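Local coordinates for protein geranylgeranyl pyrophosphate synthase (Corynebacterium glutamicum, PDB 3LMD) that probably joins isopentenyl diphosphate units to an allylic diphosphate, with the help of magnesium, to build long-chain polyprenyl diphosphates in isoprenoid biosynthesis, at residues 41-44 with 45-48; 78-81 with 82-86; 317-320 with 321-325; 344-347 with 348-352. All blocks are in the same frame, centred on the assembly; numbering follows the deposited sequence.

Contact 1 of 4, residues 41-44 with 45-48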
ATOM      1  N   ASN A  41      18.523  -1.694  24.500  1.00 41.49           N
ATOM      2  CA  ASN A  41      19.530  -1.962  23.458  1.00 38.76           C
ATOM      3  C   ASN A  41      19.476  -3.392  22.888  1.00 36.27           C
ATOM      4  O   ASN A  41      19.503  -3.573  21.669  1.00 36.63           O
ATOM      5  CB  ASN A  41      20.950  -1.618  23.925  1.00 42.79           C
ATOM      6  CG  ASN A  41      21.206  -0.114  23.951  1.00 53.00           C
ATOM      7  OD1 ASN A  41      20.432   0.671  23.398  1.00 53.93           O
ATOM      8  ND2 ASN A  41      22.286   0.290  24.597  1.00 55.20           N
ATOM      9  N   ASP A  42      19.389  -4.394  23.755  1.00 32.88           N
ATOM     10  CA  ASP A  42      19.270  -5.792  23.306  1.00 40.44           C
ATOM     11  C   ASP A  42      18.006  -6.018  22.477  1.00 39.95           C
ATOM     12  O   ASP A  42      18.016  -6.747  21.490  1.00 34.13           O
ATOM     13  CB  ASP A  42      19.201  -6.750  24.491  1.00 42.06           C
ATOM     14  CG  ASP A  42      20.519  -6.858  25.233  1.00 58.51           C
ATOM     15  OD1 ASP A  42      21.506  -6.239  24.782  1.00 54.05           O
ATOM     16  OD2 ASP A  42      20.559  -7.555  26.271  1.00 66.55           O
ATOM     17  N   ALA A  43      16.905  -5.434  22.910  1.00 32.86           N
ATOM     18  CA  ALA A  43      15.667  -5.609  22.165  1.00 35.71           C
ATOM     19  C   ALA A  43      15.729  -4.843  20.824  1.00 32.20           C
ATOM     20  O   ALA A  43      15.172  -5.317  19.835  1.00 33.26           O
ATOM     21  CB  ALA A  43      14.467  -5.187  23.001  1.00 38.18           C
ATOM     22  N   MET A  44      16.429  -3.700  20.775  1.00 27.58           N
ATOM     23  CA  MET A  44      16.601  -2.967  19.502  1.00 30.55           C
ATOM     24  C   MET A  44      17.392  -3.775  18.471  1.00 35.20           C
ATOM     25  O   MET A  44      17.157  -3.654  17.261  1.00 28.81           O
ATOM     26  CB  MET A  44      17.208  -1.563  19.677  1.00 28.15           C
ATOM     27  CG  MET A  44      16.237  -0.497  20.188  1.00 40.82           C
ATOM     28  SD  MET A  44      14.901  -0.032  19.012  1.00 38.03           S
ATOM     29  CE  MET A  44      15.579  -0.505  17.438  1.00 31.19           C
ATOM     30  N   VAL A  45      18.340  -4.588  18.930  1.00 29.71           N
ATOM     31  CA  VAL A  45      19.080  -5.454  17.999  1.00 30.03           C
ATOM     32  C   VAL A  45      18.114  -6.480  17.396  1.00 25.76           C
ATOM     33  O   VAL A  45      18.146  -6.790  16.185  1.00 27.76           O
ATOM     34  CB  VAL A  45      20.219  -6.207  18.746  1.00 37.09           C
ATOM     35  CG1 VAL A  45      20.810  -7.337  17.871  1.00 41.54           C
ATOM     36  CG2 VAL A  45      21.291  -5.234  19.215  1.00 36.06           C
ATOM     37  N   GLN A  46      17.255  -7.037  18.235  1.00 25.20           N
ATOM     38  CA  GLN A  46      16.268  -7.999  17.776  1.00 27.29           C
ATOM     39  C   GLN A  46      15.272  -7.376  16.767  1.00 30.11           C
ATOM     40  O   GLN A  46      14.883  -8.012  15.787  1.00 26.82           O
ATOM     41  CB  GLN A  46      15.497  -8.561  18.961  1.00 32.25           C
ATOM     42  CG  GLN A  46      16.376  -9.357  19.958  1.00 34.54           C
ATOM     43  CD  GLN A  46      15.603  -9.728  21.216  1.00 52.69           C
ATOM     44  OE1 GLN A  46      14.706 -10.567  21.178  1.00 57.96           O
ATOM     45  NE2 GLN A  46      15.941  -9.093  22.335  1.00 62.35           N
ATOM     46  N   VAL A  47      14.853  -6.150  17.031  1.00 29.18           N
ATOM     47  CA  VAL A  47      14.044  -5.392  16.050  1.00 26.77           C
ATOM     48  C   VAL A  47      14.802  -5.232  14.735  1.00 24.21           C
ATOM     49  O   VAL A  47      14.261  -5.457  13.653  1.00 27.08           O
ATOM     50  CB  VAL A  47      13.751  -3.968  16.596  1.00 28.87           C
ATOM     51  CG1 VAL A  47      13.225  -3.055  15.495  1.00 25.49           C
ATOM     52  CG2 VAL A  47      12.795  -4.057  17.798  1.00 26.95           C
ATOM     53  N   GLU A  48      16.041  -4.761  14.821  1.00 28.73           N
ATOM     54  CA  GLU A  48      16.844  -4.594  13.636  1.00 26.94           C
ATOM     55  C   GLU A  48      16.987  -5.906  12.835  1.00 27.62           C
ATOM     56  O   GLU A  48      16.975  -5.883  11.609  1.00 25.71           O
ATOM     57  CB  GLU A  48      18.237  -4.044  13.986  1.00 32.64           C
ATOM     58  CG  GLU A  48      18.233  -2.592  14.526  1.00 44.95           C
ATOM     59  CD  GLU A  48      18.013  -1.547  13.411  1.00 49.40           C
ATOM     60  OE1 GLU A  48      17.733  -1.942  12.259  1.00 44.98           O
ATOM     61  OE2 GLU A  48      18.148  -0.334  13.684  1.00 61.43           O
TER

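Contact 2 of 4, residues 78-81 with 82-86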
ATOM      1  N   ARG A  78      10.721   5.225  16.484  1.00 25.28           N
ATOM      2  CA  ARG A  78       9.394   4.603  16.665  1.00 26.47           C
ATOM      3  C   ARG A  78       9.454   3.219  17.317  1.00 27.17           C
ATOM      4  O   ARG A  78       8.686   2.942  18.260  1.00 26.68           O
ATOM      5  CB  ARG A  78       8.625   4.573  15.350  1.00 25.28           C
ATOM      6  CG  ARG A  78       8.345   5.988  14.859  1.00 26.27           C
ATOM      7  CD  ARG A  78       7.907   6.053  13.378  1.00 29.05           C
ATOM      8  NE  ARG A  78       7.716   7.455  12.999  1.00 28.47           N
ATOM      9  CZ  ARG A  78       8.718   8.282  12.708  1.00 32.11           C
ATOM     10  NH1 ARG A  78       9.964   7.830  12.687  1.00 28.79           N
ATOM     11  NH2 ARG A  78       8.469   9.550  12.371  1.00 30.63           N
ATOM     12  N   PRO A  79      10.353   2.345  16.830  1.00 26.82           N
ATOM     13  CA  PRO A  79      10.440   1.068  17.557  1.00 27.80           C
ATOM     14  C   PRO A  79      10.975   1.245  18.978  1.00 27.39           C
ATOM     15  O   PRO A  79      10.524   0.542  19.878  1.00 29.81           O
ATOM     16  CB  PRO A  79      11.379   0.201  16.695  1.00 31.18           C
ATOM     17  CG  PRO A  79      11.876   1.092  15.554  1.00 29.89           C
ATOM     18  CD  PRO A  79      11.028   2.321  15.502  1.00 26.12           C
ATOM     19  N   MET A  80      11.897   2.182  19.191  1.00 24.64           N
ATOM     20  CA  MET A  80      12.407   2.423  20.548  1.00 30.29           C
ATOM     21  C   MET A  80      11.269   2.818  21.480  1.00 32.48           C
ATOM     22  O   MET A  80      11.185   2.354  22.616  1.00 26.37           O
ATOM     23  CB  MET A  80      13.482   3.544  20.555  1.00 27.12           C
ATOM     24  CG  MET A  80      14.142   3.731  21.944  1.00 41.16           C
ATOM     25  SD  MET A  80      15.128   5.272  22.176  1.00 41.87           S
ATOM     26  CE  MET A  80      13.810   6.428  22.582  1.00 40.70           C
ATOM     27  N   PHE A  81      10.391   3.700  21.005  1.00 27.47           N
ATOM     28  CA  PHE A  81       9.224   4.100  21.796  1.00 27.29           C
ATOM     29  C   PHE A  81       8.303   2.915  22.088  1.00 28.31           C
ATOM     30  O   PHE A  81       7.812   2.775  23.204  1.00 25.73           O
ATOM     31  CB  PHE A  81       8.448   5.241  21.112  1.00 23.69           C
ATOM     32  CG  PHE A  81       7.214   5.675  21.896  1.00 27.59           C
ATOM     33  CD1 PHE A  81       7.289   5.899  23.268  1.00 37.22           C
ATOM     34  CD2 PHE A  81       5.993   5.810  21.278  1.00 23.38           C
ATOM     35  CE1 PHE A  81       6.148   6.286  23.989  1.00 37.29           C
ATOM     36  CE2 PHE A  81       4.855   6.225  21.988  1.00 24.11           C
ATOM     37  CZ  PHE A  81       4.932   6.454  23.327  1.00 30.30           C
ATOM     38  N   ALA A  82       8.082   2.042  21.102  1.00 24.87           N
ATOM     39  CA  ALA A  82       7.262   0.836  21.329  1.00 24.99           C
ATOM     40  C   ALA A  82       7.889  -0.067  22.430  1.00 22.91           C
ATOM     41  O   ALA A  82       7.172  -0.664  23.271  1.00 25.98           O
ATOM     42  CB  ALA A  82       7.129   0.018  20.025  1.00 25.36           C
ATOM     43  N   LEU A  83       9.209  -0.186  22.397  1.00 24.02           N
ATOM     44  CA  LEU A  83       9.915  -1.006  23.402  1.00 28.81           C
ATOM     45  C   LEU A  83       9.783  -0.375  24.810  1.00 30.52           C
ATOM     46  O   LEU A  83       9.514  -1.081  25.783  1.00 29.82           O
ATOM     47  CB  LEU A  83      11.403  -1.184  23.051  1.00 26.29           C
ATOM     48  CG  LEU A  83      11.773  -1.880  21.715  1.00 29.40           C
ATOM     49  CD1 LEU A  83      13.269  -1.970  21.472  1.00 28.61           C
ATOM     50  CD2 LEU A  83      11.142  -3.245  21.536  1.00 30.82           C
ATOM     51  N   LEU A  84       9.983   0.937  24.907  1.00 27.81           N
ATOM     52  CA  LEU A  84       9.770   1.654  26.175  1.00 27.96           C
ATOM     53  C   LEU A  84       8.359   1.484  26.681  1.00 28.81           C
ATOM     54  O   LEU A  84       8.138   1.190  27.877  1.00 28.69           O
ATOM     55  CB  LEU A  84      10.152   3.142  26.025  1.00 25.16           C
ATOM     56  CG  LEU A  84      11.639   3.382  25.745  1.00 30.42           C
ATOM     57  CD1 LEU A  84      11.901   4.846  25.402  1.00 28.03           C
ATOM     58  CD2 LEU A  84      12.420   2.991  26.996  1.00 33.54           C
ATOM     59  N   ALA A  85       7.375   1.656  25.791  1.00 24.89           N
ATOM     60  CA  ALA A  85       5.991   1.472  26.181  1.00 25.01           C
ATOM     61  C   ALA A  85       5.749   0.073  26.727  1.00 29.33           C
ATOM     62  O   ALA A  85       4.941  -0.102  27.632  1.00 30.73           O
ATOM     63  CB  ALA A  85       5.027   1.717  24.972  1.00 24.55           C
ATOM     64  N   SER A  86       6.403  -0.934  26.149  1.00 25.93           N
ATOM     65  CA  SER A  86       6.183  -2.311  26.601  1.00 25.96           C
ATOM     66  C   SER A  86       6.674  -2.508  28.042  1.00 29.46           C
ATOM     67  O   SER A  86       6.243  -3.418  28.722  1.00 29.92           O
ATOM     68  CB  SER A  86       6.853  -3.340  25.672  1.00 29.48           C
ATOM     69  OG  SER A  86       8.249  -3.446  25.943  1.00 29.12           O
TER

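Contact 3 of 4, residues 317-320 with 321-325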
ATOM      1  N   VAL A 317       3.815  24.511  21.551  1.00 25.53           N
ATOM      2  CA  VAL A 317       4.691  23.429  22.071  1.00 26.73           C
ATOM      3  C   VAL A 317       4.458  23.175  23.565  1.00 29.79           C
ATOM      4  O   VAL A 317       4.351  22.017  24.018  1.00 24.76           O
ATOM      5  CB  VAL A 317       6.185  23.727  21.831  1.00 24.44           C
ATOM      6  CG1 VAL A 317       7.079  22.690  22.574  1.00 26.11           C
ATOM      7  CG2 VAL A 317       6.507  23.687  20.323  1.00 25.05           C
ATOM      8  N   TYR A 318       4.352  24.247  24.337  1.00 24.72           N
ATOM      9  CA  TYR A 318       4.165  24.077  25.781  1.00 24.64           C
ATOM     10  C   TYR A 318       2.830  23.443  26.110  1.00 25.28           C
ATOM     11  O   TYR A 318       2.714  22.707  27.094  1.00 27.59           O
ATOM     12  CB  TYR A 318       4.251  25.421  26.518  1.00 29.66           C
ATOM     13  CG  TYR A 318       5.616  26.062  26.493  1.00 36.38           C
ATOM     14  CD1 TYR A 318       6.773  25.287  26.437  1.00 36.06           C
ATOM     15  CD2 TYR A 318       5.751  27.451  26.590  1.00 34.40           C
ATOM     16  CE1 TYR A 318       8.029  25.873  26.446  1.00 38.32           C
ATOM     17  CE2 TYR A 318       7.005  28.042  26.602  1.00 33.49           C
ATOM     18  CZ  TYR A 318       8.137  27.262  26.536  1.00 43.96           C
ATOM     19  OH  TYR A 318       9.384  27.872  26.557  1.00 41.91           O
ATOM     20  N   ARG A 319       1.822  23.771  25.311  1.00 23.72           N
ATOM     21  CA  ARG A 319       0.495  23.227  25.495  1.00 25.72           C
ATOM     22  C   ARG A 319       0.500  21.702  25.236  1.00 26.31           C
ATOM     23  O   ARG A 319      -0.116  20.927  25.984  1.00 25.54           O
ATOM     24  CB  ARG A 319      -0.482  23.935  24.538  1.00 24.23           C
ATOM     25  CG  ARG A 319      -1.939  23.490  24.686  1.00 25.51           C
ATOM     26  CD  ARG A 319      -2.885  24.287  23.799  1.00 34.90           C
ATOM     27  NE  ARG A 319      -2.815  23.878  22.399  1.00 30.29           N
ATOM     28  CZ  ARG A 319      -3.376  22.776  21.901  1.00 36.13           C
ATOM     29  NH1 ARG A 319      -3.279  22.517  20.602  1.00 33.24           N
ATOM     30  NH2 ARG A 319      -4.046  21.942  22.692  1.00 30.71           N
ATOM     31  N   TYR A 320       1.198  21.267  24.187  1.00 25.22           N
ATOM     32  CA  TYR A 320       1.372  19.812  23.951  1.00 22.83           C
ATOM     33  C   TYR A 320       2.223  19.161  25.023  1.00 23.26           C
ATOM     34  O   TYR A 320       2.008  18.006  25.360  1.00 24.80           O
ATOM     35  CB  TYR A 320       1.967  19.556  22.568  1.00 21.46           C
ATOM     36  CG  TYR A 320       0.932  19.781  21.505  1.00 24.38           C
ATOM     37  CD1 TYR A 320      -0.168  18.925  21.397  1.00 28.22           C
ATOM     38  CD2 TYR A 320       1.051  20.819  20.590  1.00 26.68           C
ATOM     39  CE1 TYR A 320      -1.154  19.120  20.421  1.00 28.21           C
ATOM     40  CE2 TYR A 320       0.076  21.012  19.603  1.00 24.87           C
ATOM     41  CZ  TYR A 320      -1.020  20.161  19.525  1.00 30.09           C
ATOM     42  OH  TYR A 320      -1.992  20.317  18.532  1.00 31.88           O
ATOM     43  N   MET A 321       3.186  19.900  25.567  1.00 24.40           N
ATOM     44  CA  MET A 321       4.036  19.343  26.632  1.00 25.94           C
ATOM     45  C   MET A 321       3.177  19.145  27.879  1.00 26.70           C
ATOM     46  O   MET A 321       3.368  18.159  28.579  1.00 29.48           O
ATOM     47  CB  MET A 321       5.258  20.254  26.958  1.00 26.44           C
ATOM     48  CG  MET A 321       6.314  19.636  27.982  1.00 31.62           C
ATOM     49  SD  MET A 321       7.176  18.116  27.392  1.00 21.74           S
ATOM     50  CE  MET A 321       6.683  16.907  28.623  1.00 38.60           C
ATOM     51  N   ASP A 322       2.215  20.060  28.127  1.00 28.25           N
ATOM     52  CA  ASP A 322       1.254  19.895  29.239  1.00 28.00           C
ATOM     53  C   ASP A 322       0.400  18.672  29.009  1.00 28.02           C
ATOM     54  O   ASP A 322       0.147  17.902  29.920  1.00 27.48           O
ATOM     55  CB  ASP A 322       0.310  21.113  29.384  1.00 25.75           C
ATOM     56  CG  ASP A 322       1.007  22.341  29.947  1.00 34.34           C
ATOM     57  OD1 ASP A 322       2.099  22.203  30.535  1.00 36.40           O
ATOM     58  OD2 ASP A 322       0.457  23.444  29.783  1.00 38.58           O
ATOM     59  N   ILE A 323      -0.068  18.483  27.786  1.00 25.45           N
ATOM     60  CA  ILE A 323      -0.821  17.260  27.465  1.00 26.20           C
ATOM     61  C   ILE A 323       0.013  15.999  27.703  1.00 29.03           C
ATOM     62  O   ILE A 323      -0.475  15.027  28.290  1.00 29.91           O
ATOM     63  CB  ILE A 323      -1.324  17.290  25.983  1.00 26.46           C
ATOM     64  CG1 ILE A 323      -2.427  18.354  25.812  1.00 31.00           C
ATOM     65  CG2 ILE A 323      -1.858  15.906  25.535  1.00 24.14           C
ATOM     66  CD1 ILE A 323      -2.690  18.737  24.332  1.00 29.20           C
ATOM     67  N   ALA A 324       1.260  16.028  27.247  1.00 24.99           N
ATOM     68  CA  ALA A 324       2.171  14.891  27.412  1.00 27.90           C
ATOM     69  C   ALA A 324       2.348  14.559  28.906  1.00 26.11           C
ATOM     70  O   ALA A 324       2.284  13.397  29.294  1.00 25.65           O
ATOM     71  CB  ALA A 324       3.521  15.194  26.763  1.00 27.30           C
ATOM     72  N   ASN A 325       2.558  15.588  29.726  1.00 26.55           N
ATOM     73  CA  ASN A 325       2.715  15.410  31.174  1.00 28.95           C
ATOM     74  C   ASN A 325       1.449  14.877  31.820  1.00 27.73           C
ATOM     75  O   ASN A 325       1.523  14.043  32.734  1.00 28.63           O
ATOM     76  CB  ASN A 325       3.142  16.720  31.844  1.00 30.82           C
ATOM     77  CG  ASN A 325       4.644  16.939  31.755  1.00 32.83           C
ATOM     78  OD1 ASN A 325       5.411  15.984  31.772  1.00 33.56           O
ATOM     79  ND2 ASN A 325       5.058  18.188  31.678  1.00 32.76           N
TER

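Contact 4 of 4, residues 344-347 with 348-352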
ATOM      1  N   ALA A 344      10.789  14.109  25.823  1.00 32.34           N
ATOM      2  CA  ALA A 344       9.933  15.222  25.497  1.00 28.35           C
ATOM      3  C   ALA A 344      10.556  16.522  25.934  1.00 27.73           C
ATOM      4  O   ALA A 344      10.682  17.415  25.157  1.00 30.17           O
ATOM      5  CB  ALA A 344       8.610  15.053  26.095  1.00 29.35           C
ATOM      6  N   THR A 345      10.974  16.581  27.184  1.00 27.64           N
ATOM      7  CA  THR A 345      11.512  17.779  27.783  1.00 33.99           C
ATOM      8  C   THR A 345      12.747  18.250  27.068  1.00 33.09           C
ATOM      9  O   THR A 345      12.934  19.397  26.799  1.00 33.59           O
ATOM     10  CB  THR A 345      11.850  17.564  29.237  1.00 35.38           C
ATOM     11  OG1 THR A 345      10.657  17.366  29.971  1.00 46.05           O
ATOM     12  CG2 THR A 345      12.486  18.746  29.739  1.00 48.38           C
ATOM     13  N   PHE A 346      13.594  17.316  26.750  1.00 34.06           N
ATOM     14  CA  PHE A 346      14.844  17.639  26.088  1.00 37.42           C
ATOM     15  C   PHE A 346      14.555  18.287  24.737  1.00 36.16           C
ATOM     16  O   PHE A 346      15.244  19.215  24.305  1.00 33.35           O
ATOM     17  CB  PHE A 346      15.676  16.367  25.889  1.00 43.86           C
ATOM     18  CG  PHE A 346      16.985  16.606  25.186  1.00 54.75           C
ATOM     19  CD1 PHE A 346      18.128  16.947  25.908  1.00 65.65           C
ATOM     20  CD2 PHE A 346      17.077  16.497  23.807  1.00 57.80           C
ATOM     21  CE1 PHE A 346      19.346  17.175  25.259  1.00 64.68           C
ATOM     22  CE2 PHE A 346      18.292  16.728  23.151  1.00 64.54           C
ATOM     23  CZ  PHE A 346      19.423  17.066  23.878  1.00 58.76           C
ATOM     24  N   THR A 347      13.536  17.789  24.059  1.00 30.94           N
ATOM     25  CA  THR A 347      13.170  18.346  22.760  1.00 33.59           C
ATOM     26  C   THR A 347      12.663  19.780  22.935  1.00 29.13           C
ATOM     27  O   THR A 347      13.053  20.684  22.209  1.00 29.65           O
ATOM     28  CB  THR A 347      12.084  17.482  22.073  1.00 33.36           C
ATOM     29  OG1 THR A 347      12.555  16.129  21.962  1.00 33.89           O
ATOM     30  CG2 THR A 347      11.758  18.027  20.678  1.00 31.40           C
ATOM     31  N   VAL A 348      11.777  19.992  23.898  1.00 30.75           N
ATOM     32  CA  VAL A 348      11.262  21.343  24.103  1.00 30.05           C
ATOM     33  C   VAL A 348      12.420  22.313  24.426  1.00 34.88           C
ATOM     34  O   VAL A 348      12.455  23.448  23.926  1.00 33.27           O
ATOM     35  CB  VAL A 348      10.224  21.361  25.223  1.00 29.03           C
ATOM     36  CG1 VAL A 348       9.791  22.799  25.550  1.00 31.44           C
ATOM     37  CG2 VAL A 348       8.989  20.443  24.821  1.00 32.10           C
ATOM     38  N   LYS A 349      13.373  21.844  25.227  1.00 33.10           N
ATOM     39  CA  LYS A 349      14.530  22.659  25.643  1.00 36.11           C
ATOM     40  C   LYS A 349      15.425  23.077  24.494  1.00 34.44           C
ATOM     41  O   LYS A 349      16.220  24.005  24.630  1.00 36.76           O
ATOM     42  CB  LYS A 349      15.360  21.926  26.693  1.00 41.70           C
ATOM     43  CG  LYS A 349      15.015  22.316  28.114  1.00 53.64           C
ATOM     44  CD  LYS A 349      15.409  21.251  29.122  1.00 61.48           C
ATOM     45  CE  LYS A 349      14.963  21.682  30.520  1.00 73.04           C
ATOM     46  NZ  LYS A 349      15.140  20.617  31.539  1.00 78.84           N
ATOM     47  N   ARG A 350      15.321  22.407  23.353  1.00 29.81           N
ATOM     48  CA  ARG A 350      16.061  22.892  22.186  1.00 32.01           C
ATOM     49  C   ARG A 350      15.619  24.303  21.740  1.00 37.96           C
ATOM     50  O   ARG A 350      16.373  24.998  21.045  1.00 35.81           O
ATOM     51  CB  ARG A 350      15.895  21.957  20.992  1.00 35.19           C
ATOM     52  CG  ARG A 350      16.386  20.528  21.180  1.00 37.90           C
ATOM     53  CD  ARG A 350      16.101  19.746  19.897  1.00 42.75           C
ATOM     54  NE  ARG A 350      16.393  18.326  20.061  1.00 63.80           N
ATOM     55  CZ  ARG A 350      17.567  17.766  19.764  1.00 79.99           C
ATOM     56  NH1 ARG A 350      18.562  18.508  19.281  1.00 79.04           N
ATOM     57  NH2 ARG A 350      17.747  16.462  19.949  1.00 80.25           N
ATOM     58  N   VAL A 351      14.388  24.705  22.078  1.00 32.07           N
ATOM     59  CA  VAL A 351      13.855  26.004  21.628  1.00 30.27           C
ATOM     60  C   VAL A 351      13.306  26.838  22.785  1.00 32.03           C
ATOM     61  O   VAL A 351      13.095  28.036  22.653  1.00 39.29           O
ATOM     62  CB  VAL A 351      12.751  25.854  20.551  1.00 35.71           C
ATOM     63  CG1 VAL A 351      13.345  25.344  19.256  1.00 38.65           C
ATOM     64  CG2 VAL A 351      11.625  24.917  21.044  1.00 31.30           C
ATOM     65  N   GLY A 352      13.099  26.189  23.912  1.00 35.02           N
ATOM     66  CA  GLY A 352      12.387  26.752  25.057  1.00 49.50           C
ATOM     67  C   GLY A 352      13.197  27.722  25.879  1.00 59.42           C
ATOM     68  O   GLY A 352      14.300  28.118  25.489  1.00 64.56           O
TER

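Contact 1 of 4, residues 41-44 with 45-48
The carbonyl oxygen of Asp-42 is gripped twice by a single residue, Gln-46, and both grips are weak. Gln-46 N lies 3.4 Å from Asp-42 O, the usual helical bond drawn out, while the side-chain amide NE2 of Gln-46 reaches Asp-42 O at 3.2 Å. With CG beside the backbone N (chi1 -63°), the glutamine chain is turned back along the helix, and its amide nitrogen ends close to Ala-43. The next two rungs of the ladder are firmer: Val-47 N binds Ala-43 O and Glu-48 N binds Met-44 O, the latter at 2.9 Å. Met-44 is bent at chi2 and chi3, which brings its methyl alongside Val-47, CE to CG1 4.0 Å, with the two side chains pointing the same way. Val-47 and Ala-43 also lean on Ile-98 of helix 95-118, and Met-44 on Met-80 and Leu-83 of helix 77-86. Glu-48 CG rests near Met-44 O, but its carboxylate forms a salt bridge with Arg-76. Helix 34-55 is thus amphipathic here: apolar packing anchors its inner side, whereas the glutamine amide on the exposed side adds only a weak second hold on a backbone oxygen.

Contact 2 of 4, residues 78-81 with 82-86
Met-80 and Leu-84, one helical turn apart, meet through their ends: Met-80 CE touches Leu-84 CD1 at 3.8 Å, the two chains crossing at a slant. Met-80 CG is anti to the backbone N (chi1 -174°), and a bend at chi3 swings the methyl round to the leucine. Beneath this pair, Met-80 O takes the N-H of Leu-84 at 2.9 Å, with CG of the same leucine resting against that oxygen. Leu-83 repeats the pattern one residue earlier: its N binds Pro-79 O, and Leu-83 CG comes within 3.3 Å of Pro-79 O.

Pro-79 has no N-H to give, which costs nothing in the first turn of helix 77-86. Together with Arg-78 it ends the GGKRxRP sequence of the trans-prenyltransferases, whose all-helical fold surrounds this short helix. The side chain of Arg-78 lies about 9 Å from that of Asp-115, a calcium ligand in a structure of this protein, and packs against Val-104, His-108 and Leu-203.

The far end is tied down by Ser-86, whose OG donates to Leu-83 O at 2.7 Å, coming in 18° from the carbonyl plane; the same hydroxyl is hydrogen-bonded to Leu-93 N. Further out, Ile-204 and Ala-207 of helix 188-214 receive the Phe-81 ring, Ala-207 also meeting Ala-82, while from helix 34-55 Ala-43 presses on Leu-83, Val-47 on Pro-79 and Ile-40 on Leu-84.

Contact 3 of 4, residues 317-320 with 321-325
Ile-323 CD1 touches two side chains of the preceding turn, 3.9 Å from Tyr-320 CD1 and 3.8 Å from Arg-319 NH2. It reaches them because CG1 stands beside the backbone N (chi1 -70°), laying the isoleucine alongside both. The buried tyrosine is the tight half of this arrangement, its backbone oxygen taking the N-H of Ala-324, with Tyr-320 O 2.8 Å from Ala-324 N. Arg-319, bent at chi3, bridges to the loose half: its CZ sits 4.2 Å above the plane of the Tyr-320 ring, displaced toward the rim, while its NH1 runs out to a salt bridge with Glu-316 just before the segment. On the solvent side Asp-322 is exposed, its CG lying 3.3 Å from Tyr-318 O. Regular bonds from Met-321 N to Val-317 O and from Ile-323 N to Arg-319 O run beneath both halves. Helix 309-328 presents its inner side to two neighbours: Val-317, Tyr-320 and Ala-324 pack on Ile-238, Met-234, Ile-235 and Phe-228 of helix 219-246, while Tyr-318 and Met-321 turn to helix 335-349, where Asn-325 OD1 also bonds Arg-341 NH1.

Contact 4 of 4, residues 344-347 with 348-352
Val-348 meets the preceding turn through its backbone, its N giving a hydrogen bond in the carbonyl plane to Ala-344 O at 3.1 Å. Its CG2 leans on that same oxygen, and the side chain packs on Val-317 and Met-321 of helix 309-328 and on Ile-235 of helix 219-246. Lys-349 follows with its N on Thr-345 O at 2.9 Å. Extended beyond CG, the exposed lysine runs alongside the threonine, so that Lys-349 NZ passes 3.7 Å from Thr-345 CG2. Arg-350 departs from the regular pattern. Its N turns to Thr-347 O at 3.1 Å, 64° out of the carbonyl plane, and keeps only a weak bond to Phe-346 O. The arginine side chain crosses Phe-346 at an oblique angle, with the ring and guanidinium planes 89° apart: the ring edge points into a guanidinium face, with Arg-350 NH2 3.3 Å from Phe-346 CE2. Arg-350 NE is buried there without a partner. Val-351 N and Gly-352 N then converge on one acceptor, Val-348 O, the glycine nitrogen 2.8 Å from it. Val-351 packs on Ile-242 and Ile-243, its own oxygen bonded by Arg-310 NH1. Three-residue bonds from Arg-350 and Val-351, with Gly-352 N sharing the carbonyl of Val-348, are a common way for an alpha-helix to end, here the last helix of the chain.

Four single-helix contacts illustrate how one backbone ladder is dressed according to place. Contact 2 is the buried one, its side-chain packing aliphatic; contacts 1, 3 and 4 are partly exposed and add polar ends along their outer sides. They fall into two pairs. Contacts 1 and 2 touch, Met-44 SD lying 3.5 Å from Leu-83 CD1, and join helix 34-55 to helix 77-86. Contacts 3 and 4 touch, Met-321 SD lying 3.6 Å from Ala-344 CB, on consecutive helices that share helix 219-246 as a neighbour. The pairs stay apart, contact 2 coming about 9 Å, nearest atoms, from contacts 3 and 4. Contact 2 alone lies near a known metal ligand, Asp-115; the others are away from such sites.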